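Local structure of fructuronate-tagaturonate epimerase UxaE from Cohnella laeviribosi in complex with 1 glycerol (Cohnella laeviribosi, 6IL9) at residues A[14-19]-A[32-37]; A[120-125]-A[158-163]; A[212-217]-A[288-293]; A[407-412]-A[431-436]. The protein catalyses the interconversion of fructuronate and tagaturonate by epimerisation and is a zinc-binding TIM-barrel enzyme. All blocks are in the same frame, centred on the assembly; numbering follows the deposited sequence.

Interaction 1 (A[14-19]-A[32-37])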
loop_
_atom_site.group_PDB
_atom_site.type_symbol
_atom_site.label_atom_id
_atom_site.label_comp_id
_atom_site.label_asym_id
_atom_site.label_seq_id
_atom_site.Cartn_x
_atom_site.Cartn_y
_atom_site.Cartn_z
ATOM N N GLY A 14 -8.384 -33.119 18.359
ATOM C CA GLY A 14 -9.351 -32.063 18.168
ATOM C C GLY A 14 -9.190 -30.877 19.087
ATOM O O GLY A 14 -10.155 -30.135 19.297
ATOM N N GLN A 15 -7.993 -30.659 19.627
ATOM C CA GLN A 15 -7.755 -29.608 20.608
ATOM C C GLN A 15 -6.944 -28.444 20.045
ATOM O O GLN A 15 -6.517 -27.570 20.805
ATOM C CB GLN A 15 -7.065 -30.203 21.842
ATOM C CG GLN A 15 -7.949 -31.224 22.577
ATOM C CD GLN A 15 -7.154 -32.279 23.345
ATOM O OE1 GLN A 15 -5.926 -32.331 23.271
ATOM N NE2 GLN A 15 -7.866 -33.129 24.085
ATOM N N VAL A 16 -6.744 -28.398 18.730
ATOM C CA VAL A 16 -5.944 -27.367 18.076
ATOM C C VAL A 16 -6.812 -26.648 17.052
ATOM O O VAL A 16 -7.548 -27.291 16.296
ATOM C CB VAL A 16 -4.702 -27.980 17.396
ATOM C CG1 VAL A 16 -4.005 -26.963 16.508
ATOM C CG2 VAL A 16 -3.742 -28.513 18.444
ATOM N N HIS A 17 -6.707 -25.317 17.012
ATOM C CA HIS A 17 -7.486 -24.540 16.058
ATOM C C HIS A 17 -7.044 -24.821 14.625
ATOM O O HIS A 17 -5.861 -24.694 14.292
ATOM C CB HIS A 17 -7.360 -23.045 16.350
ATOM C CG HIS A 17 -8.206 -22.200 15.451
ATOM N ND1 HIS A 17 -9.585 -22.223 15.490
ATOM C CD2 HIS A 17 -7.871 -21.342 14.458
ATOM C CE1 HIS A 17 -10.062 -21.399 14.574
ATOM N NE2 HIS A 17 -9.043 -20.851 13.935
ATOM N N VAL A 18 -8.001 -25.181 13.772
ATOM C CA VAL A 18 -7.777 -25.400 12.347
ATOM C C VAL A 18 -8.483 -24.286 11.594
ATOM O O VAL A 18 -9.650 -23.989 11.872
ATOM C CB VAL A 18 -8.306 -26.770 11.884
ATOM C CG1 VAL A 18 -8.107 -26.938 10.386
ATOM C CG2 VAL A 18 -7.613 -27.885 12.636
ATOM N N TYR A 19 -7.781 -23.672 10.654
ATOM C CA TYR A 19 -8.404 -22.637 9.846
ATOM C C TYR A 19 -9.253 -23.318 8.781
ATOM O O TYR A 19 -8.709 -24.038 7.942
ATOM C CB TYR A 19 -7.348 -21.728 9.233
ATOM C CG TYR A 19 -6.665 -20.860 10.278
ATOM C CD1 TYR A 19 -7.304 -19.740 10.799
ATOM C CD2 TYR A 19 -5.400 -21.177 10.760
ATOM C CE1 TYR A 19 -6.687 -18.946 11.771
ATOM C CE2 TYR A 19 -4.772 -20.389 11.721
ATOM C CZ TYR A 19 -5.422 -19.276 12.223
ATOM O OH TYR A 19 -4.807 -18.493 13.177
ATOM N N GLN A 32 -3.096 -28.209 5.522
ATOM C CA GLN A 32 -3.979 -27.246 6.166
ATOM C C GLN A 32 -3.133 -26.357 7.061
ATOM O O GLN A 32 -1.957 -26.631 7.299
ATOM C CB GLN A 32 -5.075 -27.940 6.977
ATOM C CG GLN A 32 -4.560 -28.707 8.172
ATOM C CD GLN A 32 -5.647 -29.540 8.819
ATOM O OE1 GLN A 32 -6.616 -29.934 8.166
ATOM N NE2 GLN A 32 -5.502 -29.802 10.109
ATOM N N MET A 33 -3.745 -25.278 7.552
ATOM C CA MET A 33 -3.103 -24.359 8.482
ATOM C C MET A 33 -3.788 -24.441 9.841
ATOM O O MET A 33 -5.012 -24.596 9.927
ATOM C CB MET A 33 -3.155 -22.914 7.965
ATOM C CG MET A 33 -2.278 -21.947 8.741
ATOM S SD MET A 33 -2.206 -20.264 8.032
ATOM C CE MET A 33 -1.860 -20.794 6.306
ATOM N N ILE A 34 -2.985 -24.341 10.900
ATOM C CA ILE A 34 -3.459 -24.421 12.268
ATOM C C ILE A 34 -2.834 -23.285 13.061
ATOM O O ILE A 34 -1.924 -22.595 12.597
ATOM C CB ILE A 34 -3.112 -25.773 12.930
ATOM C CG1 ILE A 34 -1.591 -25.910 13.051
ATOM C CG2 ILE A 34 -3.702 -26.928 12.135
ATOM C CD1 ILE A 34 -1.144 -27.031 13.992
ATOM N N LYS A 35 -3.315 -23.117 14.287
ATOM C CA LYS A 35 -2.669 -22.216 15.228
ATOM C C LYS A 35 -2.523 -22.935 16.556
ATOM O O LYS A 35 -3.506 -23.468 17.075
ATOM C CB LYS A 35 -3.463 -20.925 15.413
ATOM C CG LYS A 35 -2.730 -19.918 16.290
ATOM C CD LYS A 35 -3.434 -18.584 16.266
ATOM C CE LYS A 35 -2.689 -17.542 17.081
ATOM N NZ LYS A 35 -3.505 -16.292 17.099
ATOM N N ALA A 36 -1.297 -22.967 17.086
ATOM C CA ALA A 36 -1.030 -23.587 18.380
ATOM C C ALA A 36 -0.044 -22.742 19.171
ATOM O O ALA A 36 0.998 -22.348 18.645
ATOM C CB ALA A 36 -0.478 -25.006 18.209
ATOM N N GLU A 37 -0.373 -22.485 20.439
ATOM C CA GLU A 37 0.504 -21.741 21.347
ATOM C C GLU A 37 0.915 -20.403 20.742
ATOM O O GLU A 37 2.082 -20.014 20.775
ATOM C CB GLU A 37 1.737 -22.564 21.725
ATOM C CG GLU A 37 1.448 -23.677 22.711
ATOM C CD GLU A 37 0.715 -24.821 22.062
ATOM O OE1 GLU A 37 -0.507 -24.949 22.287
ATOM O OE2 GLU A 37 1.354 -25.573 21.297
#

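Interaction 2 (A[120-125]-A[158-163]). With ZN (zinc ion), chain C.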
loop_
_atom_site.group_PDB
_atom_site.type_symbol
_atom_site.label_atom_id
_atom_site.label_comp_id
_atom_site.label_asym_id
_atom_site.label_seq_id
_atom_site.Cartn_x
_atom_site.Cartn_y
_atom_site.Cartn_z
ATOM N N LEU A 120 -2.366 -7.229 -1.856
ATOM C CA LEU A 120 -2.228 -7.610 -0.448
ATOM C C LEU A 120 -0.824 -7.401 0.075
ATOM O O LEU A 120 -0.634 -7.286 1.292
ATOM C CB LEU A 120 -2.590 -9.080 -0.249
ATOM C CG LEU A 120 -4.031 -9.513 -0.204
ATOM C CD1 LEU A 120 -4.006 -11.023 -0.067
ATOM C CD2 LEU A 120 -4.722 -8.888 1.001
ATOM N N ALA A 121 0.167 -7.416 -0.810
ATOM C CA ALA A 121 1.562 -7.184 -0.466
ATOM C C ALA A 121 1.915 -5.797 -0.972
ATOM O O ALA A 121 2.033 -5.584 -2.181
ATOM C CB ALA A 121 2.463 -8.250 -1.091
ATOM N N GLN A 122 2.073 -4.850 -0.059
ATOM C CA GLN A 122 2.382 -3.483 -0.470
ATOM C C GLN A 122 3.113 -2.810 0.675
ATOM O O GLN A 122 2.513 -2.595 1.728
ATOM C CB GLN A 122 1.104 -2.721 -0.822
ATOM C CG GLN A 122 1.329 -1.230 -1.013
ATOM C CD GLN A 122 0.142 -0.410 -0.560
ATOM O OE1 GLN A 122 -0.887 -0.381 -1.224
ATOM N NE2 GLN A 122 0.278 0.259 0.578
ATOM N N GLN A 123 4.393 -2.495 0.480
ATOM C CA GLN A 123 5.158 -1.731 1.461
ATOM C C GLN A 123 6.158 -0.867 0.710
ATOM O O GLN A 123 6.644 -1.247 -0.362
ATOM C CB GLN A 123 5.896 -2.641 2.459
ATOM C CG GLN A 123 5.015 -3.247 3.563
ATOM C CD GLN A 123 4.559 -2.207 4.565
ATOM O OE1 GLN A 123 5.258 -1.928 5.547
ATOM N NE2 GLN A 123 3.393 -1.611 4.322
ATOM N N SER A 124 6.449 0.300 1.273
ATOM C CA SER A 124 7.449 1.201 0.716
ATOM C C SER A 124 8.835 0.852 1.243
ATOM O O SER A 124 8.986 0.168 2.257
ATOM C CB SER A 124 7.133 2.659 1.060
ATOM O OG SER A 124 7.338 2.914 2.443
ATOM N N ILE A 125 9.850 1.358 0.534
ATOM C CA ILE A 125 11.236 1.189 0.963
ATOM C C ILE A 125 11.434 1.771 2.357
ATOM O O ILE A 125 12.107 1.175 3.208
ATOM C CB ILE A 125 12.190 1.833 -0.064
ATOM C CG1 ILE A 125 12.153 1.063 -1.380
ATOM C CG2 ILE A 125 13.602 1.879 0.478
ATOM C CD1 ILE A 125 12.685 -0.353 -1.266
ATOM N N ASP A 158 2.820 -4.968 -4.704
ATOM C CA ASP A 158 3.215 -3.638 -5.155
ATOM C C ASP A 158 4.536 -3.247 -4.503
ATOM O O ASP A 158 4.641 -3.209 -3.270
ATOM C CB ASP A 158 2.108 -2.634 -4.804
ATOM C CG ASP A 158 2.438 -1.192 -5.164
ATOM O OD1 ASP A 158 3.363 -0.914 -5.963
ATOM O OD2 ASP A 158 1.712 -0.318 -4.636
ATOM N N GLY A 159 5.543 -2.980 -5.330
ATOM C CA GLY A 159 6.754 -2.345 -4.861
ATOM C C GLY A 159 6.497 -0.855 -4.806
ATOM O O GLY A 159 6.596 -0.161 -5.819
ATOM N N ASP A 160 6.134 -0.367 -3.629
ATOM C CA ASP A 160 5.563 0.960 -3.482
ATOM C C ASP A 160 6.666 1.998 -3.330
ATOM O O ASP A 160 7.678 1.745 -2.675
ATOM C CB ASP A 160 4.636 0.973 -2.263
ATOM C CG ASP A 160 3.904 2.280 -2.090
ATOM O OD1 ASP A 160 3.711 3.006 -3.088
ATOM O OD2 ASP A 160 3.528 2.585 -0.939
ATOM N N HIS A 161 6.471 3.161 -3.956
ATOM C CA HIS A 161 7.363 4.312 -3.789
ATOM C C HIS A 161 8.817 3.977 -4.101
ATOM O O HIS A 161 9.728 4.365 -3.363
ATOM C CB HIS A 161 7.278 4.870 -2.374
ATOM C CG HIS A 161 6.245 5.928 -2.208
ATOM N ND1 HIS A 161 6.356 7.168 -2.797
ATOM C CD2 HIS A 161 5.089 5.938 -1.507
ATOM C CE1 HIS A 161 5.299 7.893 -2.482
ATOM N NE2 HIS A 161 4.524 7.175 -1.687
ATOM N N LEU A 162 9.035 3.271 -5.209
ATOM C CA LEU A 162 10.395 2.960 -5.641
ATOM C C LEU A 162 11.030 4.160 -6.336
ATOM O O LEU A 162 10.393 4.852 -7.137
ATOM C CB LEU A 162 10.403 1.759 -6.583
ATOM C CG LEU A 162 9.726 0.455 -6.144
ATOM C CD1 LEU A 162 9.740 -0.536 -7.290
ATOM C CD2 LEU A 162 10.385 -0.142 -4.916
ATOM N N LYS A 163 12.306 4.397 -6.029
ATOM C CA LYS A 163 13.075 5.519 -6.557
ATOM C C LYS A 163 14.388 5.084 -7.185
ATOM O O LYS A 163 14.820 5.681 -8.172
ATOM C CB LYS A 163 13.382 6.542 -5.435
ATOM C CG LYS A 163 12.160 7.216 -4.826
ATOM C CD LYS A 163 12.561 8.181 -3.705
ATOM C CE LYS A 163 11.428 8.357 -2.689
ATOM N NZ LYS A 163 11.897 8.281 -1.269
HETATM ZN ZN ZN C . 2.423 8.064 -2.331
HETATM O O HOH W 1 -0.934 -0.754 -3.898
HETATM O O HOH W 2 2.968 1.004 1.312
HETATM O O HOH W 3 1.945 8.064 -0.081
#

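Interaction 3 (A[212-217]-A[288-293])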
loop_
_atom_site.group_PDB
_atom_site.type_symbol
_atom_site.label_atom_id
_atom_site.label_comp_id
_atom_site.label_asym_id
_atom_site.label_seq_id
_atom_site.Cartn_x
_atom_site.Cartn_y
_atom_site.Cartn_z
ATOM N N SER A 212 10.701 22.994 -29.817
ATOM C CA SER A 212 9.892 22.788 -31.012
ATOM C C SER A 212 8.918 21.627 -30.829
ATOM O O SER A 212 7.752 21.719 -31.235
ATOM C CB SER A 212 10.800 22.550 -32.218
ATOM O OG SER A 212 10.146 21.790 -33.216
ATOM N N HIS A 213 9.374 20.531 -30.215
ATOM C CA HIS A 213 8.498 19.380 -30.002
ATOM C C HIS A 213 7.279 19.769 -29.176
ATOM O O HIS A 213 6.142 19.437 -29.531
ATOM C CB HIS A 213 9.267 18.246 -29.320
ATOM C CG HIS A 213 8.387 17.179 -28.733
ATOM N ND1 HIS A 213 7.825 16.175 -29.494
ATOM C CD2 HIS A 213 7.978 16.958 -27.459
ATOM C CE1 HIS A 213 7.107 15.383 -28.715
ATOM N NE2 HIS A 213 7.180 15.838 -27.477
ATOM N N TYR A 214 7.495 20.475 -28.066
ATOM C CA TYR A 214 6.373 20.815 -27.199
ATOM C C TYR A 214 5.486 21.874 -27.834
ATOM O O TYR A 214 4.257 21.783 -27.761
ATOM C CB TYR A 214 6.877 21.271 -25.831
ATOM C CG TYR A 214 7.179 20.096 -24.938
ATOM C CD1 TYR A 214 6.158 19.425 -24.284
ATOM C CD2 TYR A 214 8.477 19.630 -24.778
ATOM C CE1 TYR A 214 6.414 18.343 -23.481
ATOM C CE2 TYR A 214 8.745 18.532 -23.970
ATOM C CZ TYR A 214 7.705 17.897 -23.324
ATOM O OH TYR A 214 7.934 16.806 -22.505
ATOM N N GLU A 215 6.085 22.874 -28.483
ATOM C CA GLU A 215 5.267 23.938 -29.051
ATOM C C GLU A 215 4.433 23.430 -30.221
ATOM O O GLU A 215 3.246 23.765 -30.333
ATOM C CB GLU A 215 6.155 25.117 -29.448
ATOM C CG GLU A 215 6.664 25.862 -28.231
ATOM C CD GLU A 215 7.848 26.742 -28.531
ATOM O OE1 GLU A 215 8.606 27.060 -27.589
ATOM O OE2 GLU A 215 8.014 27.114 -29.706
ATOM N N ALA A 216 5.015 22.583 -31.078
ATOM C CA ALA A 216 4.267 22.054 -32.215
ATOM C C ALA A 216 3.104 21.171 -31.776
ATOM O O ALA A 216 2.117 21.030 -32.509
ATOM C CB ALA A 216 5.192 21.267 -33.140
ATOM N N LYS A 217 3.198 20.572 -30.595
ATOM C CA LYS A 217 2.170 19.653 -30.130
ATOM C C LYS A 217 1.110 20.323 -29.258
ATOM O O LYS A 217 -0.055 19.912 -29.303
ATOM C CB LYS A 217 2.825 18.496 -29.363
ATOM C CG LYS A 217 1.867 17.441 -28.854
ATOM C CD LYS A 217 2.617 16.284 -28.217
ATOM C CE LYS A 217 1.673 15.180 -27.755
ATOM N NZ LYS A 217 2.442 14.041 -27.167
ATOM N N ALA A 288 0.739 12.645 -19.375
ATOM C CA ALA A 288 0.176 11.421 -19.942
ATOM C C ALA A 288 0.346 11.389 -21.452
ATOM O O ALA A 288 0.741 10.366 -22.020
ATOM C CB ALA A 288 -1.307 11.301 -19.570
ATOM N N SER A 289 0.087 12.517 -22.116
ATOM C CA SER A 289 0.200 12.560 -23.565
ATOM C C SER A 289 1.618 12.236 -24.012
ATOM O O SER A 289 1.820 11.529 -25.004
ATOM C CB SER A 289 -0.218 13.939 -24.075
ATOM O OG SER A 289 -0.273 13.952 -25.482
ATOM N N GLU A 290 2.615 12.747 -23.290
ATOM C CA GLU A 290 3.997 12.472 -23.659
ATOM C C GLU A 290 4.342 11.008 -23.457
ATOM O O GLU A 290 5.042 10.412 -24.279
ATOM C CB GLU A 290 4.949 13.343 -22.843
ATOM C CG GLU A 290 4.886 14.804 -23.217
ATOM C CD GLU A 290 5.117 15.024 -24.695
ATOM O OE1 GLU A 290 6.254 14.794 -25.176
ATOM O OE2 GLU A 290 4.155 15.421 -25.377
ATOM N N LEU A 291 3.900 10.428 -22.343
ATOM C CA LEU A 291 4.200 9.027 -22.075
ATOM C C LEU A 291 3.503 8.122 -23.074
ATOM O O LEU A 291 4.106 7.194 -23.620
ATOM C CB LEU A 291 3.768 8.671 -20.658
ATOM C CG LEU A 291 4.511 9.421 -19.566
ATOM C CD1 LEU A 291 3.859 9.118 -18.246
ATOM C CD2 LEU A 291 5.969 8.997 -19.559
ATOM N N ILE A 292 2.212 8.360 -23.301
ATOM C CA ILE A 292 1.470 7.506 -24.219
ATOM C C ILE A 292 2.038 7.636 -25.629
ATOM O O ILE A 292 2.144 6.649 -26.373
ATOM C CB ILE A 292 -0.033 7.845 -24.142
ATOM C CG1 ILE A 292 -0.544 7.654 -22.709
ATOM C CG2 ILE A 292 -0.812 6.961 -25.043
ATOM C CD1 ILE A 292 -0.487 6.236 -22.207
ATOM N N GLY A 293 2.490 8.841 -25.991
ATOM C CA GLY A 293 3.153 9.026 -27.272
ATOM C C GLY A 293 4.433 8.223 -27.414
ATOM O O GLY A 293 4.830 7.876 -28.527
#

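Interaction 4 (A[407-412]-A[431-436])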
loop_
_atom_site.group_PDB
_atom_site.type_symbol
_atom_site.label_atom_id
_atom_site.label_comp_id
_atom_site.label_asym_id
_atom_site.label_seq_id
_atom_site.Cartn_x
_atom_site.Cartn_y
_atom_site.Cartn_z
ATOM N N VAL A 407 3.008 16.126 8.407
ATOM C CA VAL A 407 1.728 16.242 9.096
ATOM C C VAL A 407 1.654 17.606 9.772
ATOM O O VAL A 407 2.670 18.242 10.059
ATOM C CB VAL A 407 1.531 15.115 10.139
ATOM C CG1 VAL A 407 1.436 13.746 9.441
ATOM C CG2 VAL A 407 2.680 15.123 11.168
ATOM N N THR A 408 0.427 18.069 10.028
ATOM C CA THR A 408 0.230 19.315 10.764
ATOM C C THR A 408 -0.384 19.057 12.135
ATOM O O THR A 408 -1.145 19.877 12.656
ATOM C CB THR A 408 -0.630 20.293 9.958
ATOM O OG1 THR A 408 -1.844 19.655 9.543
ATOM C CG2 THR A 408 0.134 20.792 8.728
ATOM N N THR A 409 -0.040 17.914 12.725
ATOM C CA THR A 409 -0.558 17.487 14.017
ATOM C C THR A 409 -0.431 18.564 15.081
ATOM O O THR A 409 0.634 19.169 15.253
ATOM C CB THR A 409 0.222 16.259 14.462
ATOM O OG1 THR A 409 0.327 15.346 13.357
ATOM C CG2 THR A 409 -0.435 15.585 15.647
ATOM N N ASN A 410 -1.511 18.773 15.822
ATOM C CA ASN A 410 -1.502 19.673 16.966
ATOM C C ASN A 410 -1.504 18.815 18.227
ATOM O O ASN A 410 -2.561 18.364 18.679
ATOM C CB ASN A 410 -2.700 20.620 16.935
ATOM C CG ASN A 410 -2.669 21.589 18.080
ATOM O OD1 ASN A 410 -1.683 21.641 18.805
ATOM N ND2 ASN A 410 -3.738 22.354 18.258
ATOM N N LEU A 411 -0.318 18.614 18.810
ATOM C CA LEU A 411 -0.225 17.858 20.057
ATOM C C LEU A 411 -1.068 18.472 21.169
ATOM O O LEU A 411 -1.511 17.758 22.082
ATOM C CB LEU A 411 1.237 17.760 20.504
ATOM C CG LEU A 411 2.217 17.070 19.557
ATOM C CD1 LEU A 411 3.600 17.154 20.160
ATOM C CD2 LEU A 411 1.827 15.621 19.320
ATOM N N ASN A 412 -1.298 19.790 21.125
ATOM C CA ASN A 412 -2.103 20.445 22.153
ATOM C C ASN A 412 -3.549 19.954 22.168
ATOM O O ASN A 412 -4.256 20.174 23.159
ATOM C CB ASN A 412 -2.058 21.965 21.945
ATOM C CG ASN A 412 -2.451 22.734 23.193
ATOM O OD1 ASN A 412 -3.335 23.606 23.153
ATOM N ND2 ASN A 412 -1.832 22.396 24.310
ATOM N N GLU A 431 -9.533 10.214 16.990
ATOM C CA GLU A 431 -9.219 11.638 16.952
ATOM C C GLU A 431 -8.118 11.931 15.946
ATOM O O GLU A 431 -7.167 11.159 15.819
ATOM C CB GLU A 431 -8.778 12.128 18.330
ATOM C CG GLU A 431 -9.832 11.906 19.395
ATOM C CD GLU A 431 -9.270 12.028 20.793
ATOM O OE1 GLU A 431 -8.035 12.204 20.934
ATOM O OE2 GLU A 431 -10.072 11.959 21.755
ATOM N N ASN A 432 -8.228 13.079 15.260
ATOM C CA ASN A 432 -7.247 13.415 14.232
ATOM C C ASN A 432 -5.826 13.382 14.775
ATOM O O ASN A 432 -4.934 12.745 14.196
ATOM C CB ASN A 432 -7.519 14.808 13.661
ATOM C CG ASN A 432 -8.721 14.847 12.759
ATOM O OD1 ASN A 432 -9.196 13.813 12.280
ATOM N ND2 ASN A 432 -9.217 16.052 12.505
ATOM N N ASP A 433 -5.583 14.101 15.867
ATOM C CA ASP A 433 -4.198 14.350 16.236
ATOM C C ASP A 433 -3.563 13.113 16.851
ATOM O O ASP A 433 -2.446 12.748 16.476
ATOM C CB ASP A 433 -4.117 15.564 17.162
ATOM C CG ASP A 433 -4.585 16.829 16.460
ATOM O OD1 ASP A 433 -3.884 17.310 15.543
ATOM O OD2 ASP A 433 -5.688 17.307 16.775
ATOM N N ALA A 434 -4.266 12.436 17.763
ATOM C CA ALA A 434 -3.729 11.191 18.319
ATOM C C ALA A 434 -3.531 10.132 17.231
ATOM O O ALA A 434 -2.552 9.379 17.263
ATOM C CB ALA A 434 -4.644 10.660 19.424
ATOM N N ARG A 435 -4.457 10.042 16.269
ATOM C CA ARG A 435 -4.253 9.109 15.161
ATOM C C ARG A 435 -2.950 9.405 14.426
ATOM O O ARG A 435 -2.171 8.492 14.126
ATOM C CB ARG A 435 -5.437 9.146 14.191
ATOM C CG ARG A 435 -6.635 8.331 14.669
ATOM C CD ARG A 435 -7.766 8.356 13.650
ATOM N NE ARG A 435 -7.441 7.642 12.412
ATOM C CZ ARG A 435 -7.511 6.323 12.264
ATOM N NH1 ARG A 435 -7.892 5.565 13.285
ATOM N NH2 ARG A 435 -7.196 5.759 11.092
ATOM N N GLN A 436 -2.685 10.683 14.130
ATOM C CA GLN A 436 -1.448 11.000 13.420
ATOM C C GLN A 436 -0.224 10.701 14.275
ATOM O O GLN A 436 0.803 10.242 13.761
ATOM C CB GLN A 436 -1.449 12.462 12.989
ATOM C CG GLN A 436 -2.508 12.747 11.935
ATOM C CD GLN A 436 -2.227 14.031 11.199
ATOM O OE1 GLN A 436 -1.964 15.065 11.816
ATOM N NE2 GLN A 436 -2.274 13.981 9.877
HETATM O O HOH W 4 -3.103 17.573 11.031
#

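Interaction 1 (A[14-19]-A[32-37])
Tyr-19 turns the edge of its ring to the backbone of Met-33 and Ile-34, where strands 17-26 and 29-36 form a beta hairpin at one border of a five-stranded antiparallel sheet. The ring brings CD2 to 3.5 Å from Met-33 O and CE2 to 3.7 Å from Ile-34 O, both carbonyls lying near its plane. Met-33 adds a Met-aromatic contact, oblique to the ring, with SD 5.0 Å from the Tyr-19 centroid; Phe-147 of helix 135-149 touches this methionine. His-17 CD2 sits over one face of the same ring, displaced toward the rim. Lys-35 stretches out fully and crosses the tyrosine obliquely, its CD 3.4 Å from Tyr-19 OH. Both polar ends go to Glu-469, the hydroxyl by a hydrogen bond and the ammonium by a salt bridge, so that one carboxylate ties the hairpin to helix 469-487.

On the side of the sheet that carries Val-18 and Ile-34 the packing is mostly apolar. These two form a non-hydrogen-bonded pair, with Val-18 CG2 4.1 Å from Ile-34 CG2. Gln-32 crosses Val-18 at about a right angle, its amide lying against the valine methyls. Val-16 has CG1 anti to its backbone N (chi1 170°), and this methyl meets Ile-34 CD1 at 3.8 Å. Ile-7 of helix 2-12 packs on Ile-34. Two backbone bonds join the strands: Lys-35 N donates to His-17 O, and Tyr-19 N donates to Met-33 O at 3.0 Å and nearly straight (170°).

Interaction 2 (A[120-125]-A[158-163])
Gln-122 and Asp-158 lie side by side and point the same way on neighbouring parallel strands of the TIM barrel, in a buried contact that leads up to the zinc site. Strands 117-124 and 156-162 are joined by Asp-158 N donating to Ala-121 O at 2.7 Å; further along, Asp-160 N reaches Gln-123 O only weakly. The Gln-122 amide and the Asp-158 carboxylate are turned 83° apart and meet through water 1, which donates to Gln-122 OE1 (2.7 Å) and to Asp-158 OD2 (2.8 Å). Water 2 accepts from Gln-122 NE2 and donates to Asp-160 OD2 at 2.8 Å. Lys-366 makes salt bridges to both aspartates, and Thr-367 O takes a further bond from Gln-122 NE2, so these polar groups form one network within the barrel. A glycerol, probably from the crystallisation liquor, also bonds to Asp-160 OD2. Gln-123 belongs to the other side, where Val-138 of helix 135-149 covers it. Ile-125 and Leu-162 cross at about a right angle, Ile-125 CG1 lying 4.1 Å from Leu-162 CD2. The chain turns a corner at His-161, whose ND1 is held by Asp-182. Asp-273, His-343 and water 3 complete the zinc site, to which His-161 gives NE2 at 2.4 Å.

Interaction 3 (A[212-217]-A[288-293])
Glu-290 reaches out from helix 281-293 to His-213, Tyr-214 and Lys-217 of helix 208-218; the axes of segments 212-217 and 288-293 cross at 108°, 12.8 Å apart. At that spacing the backbones do not meet, and long side chains span the gap. From CB the chain runs to CG, which comes 3.7 Å from Tyr-214 OH. The bend at the second torsion (chi2 -55°) then brings CD to 3.8 Å from Tyr-214 CE1, with the carboxylate oblique to the tyrosine ring. Beyond CD the two oxygens part company.

OE1 takes the N-H of His-213 NE2 at 2.7 Å in a nearly straight bond (169°). The donor arrives on the syn side, and the oxygen lies in the plane of the imidazole. His-213 in turn rests CD2 over one face of the Tyr-214 ring, toward its rim. Glu-290 OE2 forms a salt bridge with Lys-217 NZ at 2.8 Å, the ammonium coming from above the carboxylate plane at the end of a fully extended chain. Tyr-218 OH is a further partner of OE2. Lys-217 NZ also makes weak bonds to Ser-289 OG (3.2 Å) and Ser-289 O.

An alanine in place of Glu-290 would probably leave His-213 NE2 and Lys-217 NZ without their carboxylate and open a gap beside the Tyr-214 hydroxyl. With both oxygens engaged by donors, the carboxylate is likely to stay ionised, and its negative charge would probably make it easier for His-213 to carry a second proton.

Interaction 4 (A[407-412]-A[431-436])
Thr-409 and Gln-436 meet through a hydrogen bond from OG1 of the threonine to OE1 of the glutamine, 2.8 Å long, the hydroxyl standing above the amide plane. Asn-410 N donates to Asp-433 OD1, also at 2.8 Å and nearly straight (167°), again from above the plane of the acceptor group. With OG1 beside its own backbone N (chi1 -46°), Thr-409 holds CG2 anti to that nitrogen, and the methyl packs 3.6 Å from Asp-433 O. Val-407 slides past Gln-436 in the opposite direction, its CG1 3.7 Å from NE2.

The two acceptors stand one turn apart near the start of helix 432-440, and the contact fastens to it the loop that follows helix 384-402. Within that loop Asn-410 opens an Asx turn, its OD1 accepting from Asn-412 N at 3.0 Å. Water 4 donates a second bond to Gln-436 OE1 (2.9 Å) and also contacts Thr-408 OG1. An alanine in place of Gln-436 would probably leave the Thr-409 hydroxyl without its acceptor and cost water 4 its bond to OE1.

Further out, Gln-436 NE2 is held by Lys-311 O and Gln-310 OE1, which fix the rotation of the amide, and Gln-310 NE2 bonds to Thr-408 OG1. Asn-413 ND2 donates to the other oxygen, Asp-433 OD2, while Phe-398 of helix 384-402 packs on Val-407 and Thr-409.

In the fold
Interaction 2 is the deepest of the four, its centre about 6 Å from the chain centre, and joins two barrel strands with ordered water, charged groups and a zinc ligand. Interaction 1, partly buried, also pairs strands, but antiparallel ones of a separate sheet, where hydrophobic side chains and an aromatic ring do most of the packing. Its centre lies about 59 Å from that of interaction 3, across the chain's centre. Interactions 3 and 4 involve helices: interaction 3 spans a wide crossing with a buried carboxylate, whereas interaction 4 ties a surface loop to a helix start. No two contacts touch or share a segment element, but helix 135-149 packs against both interactions 1 and 2.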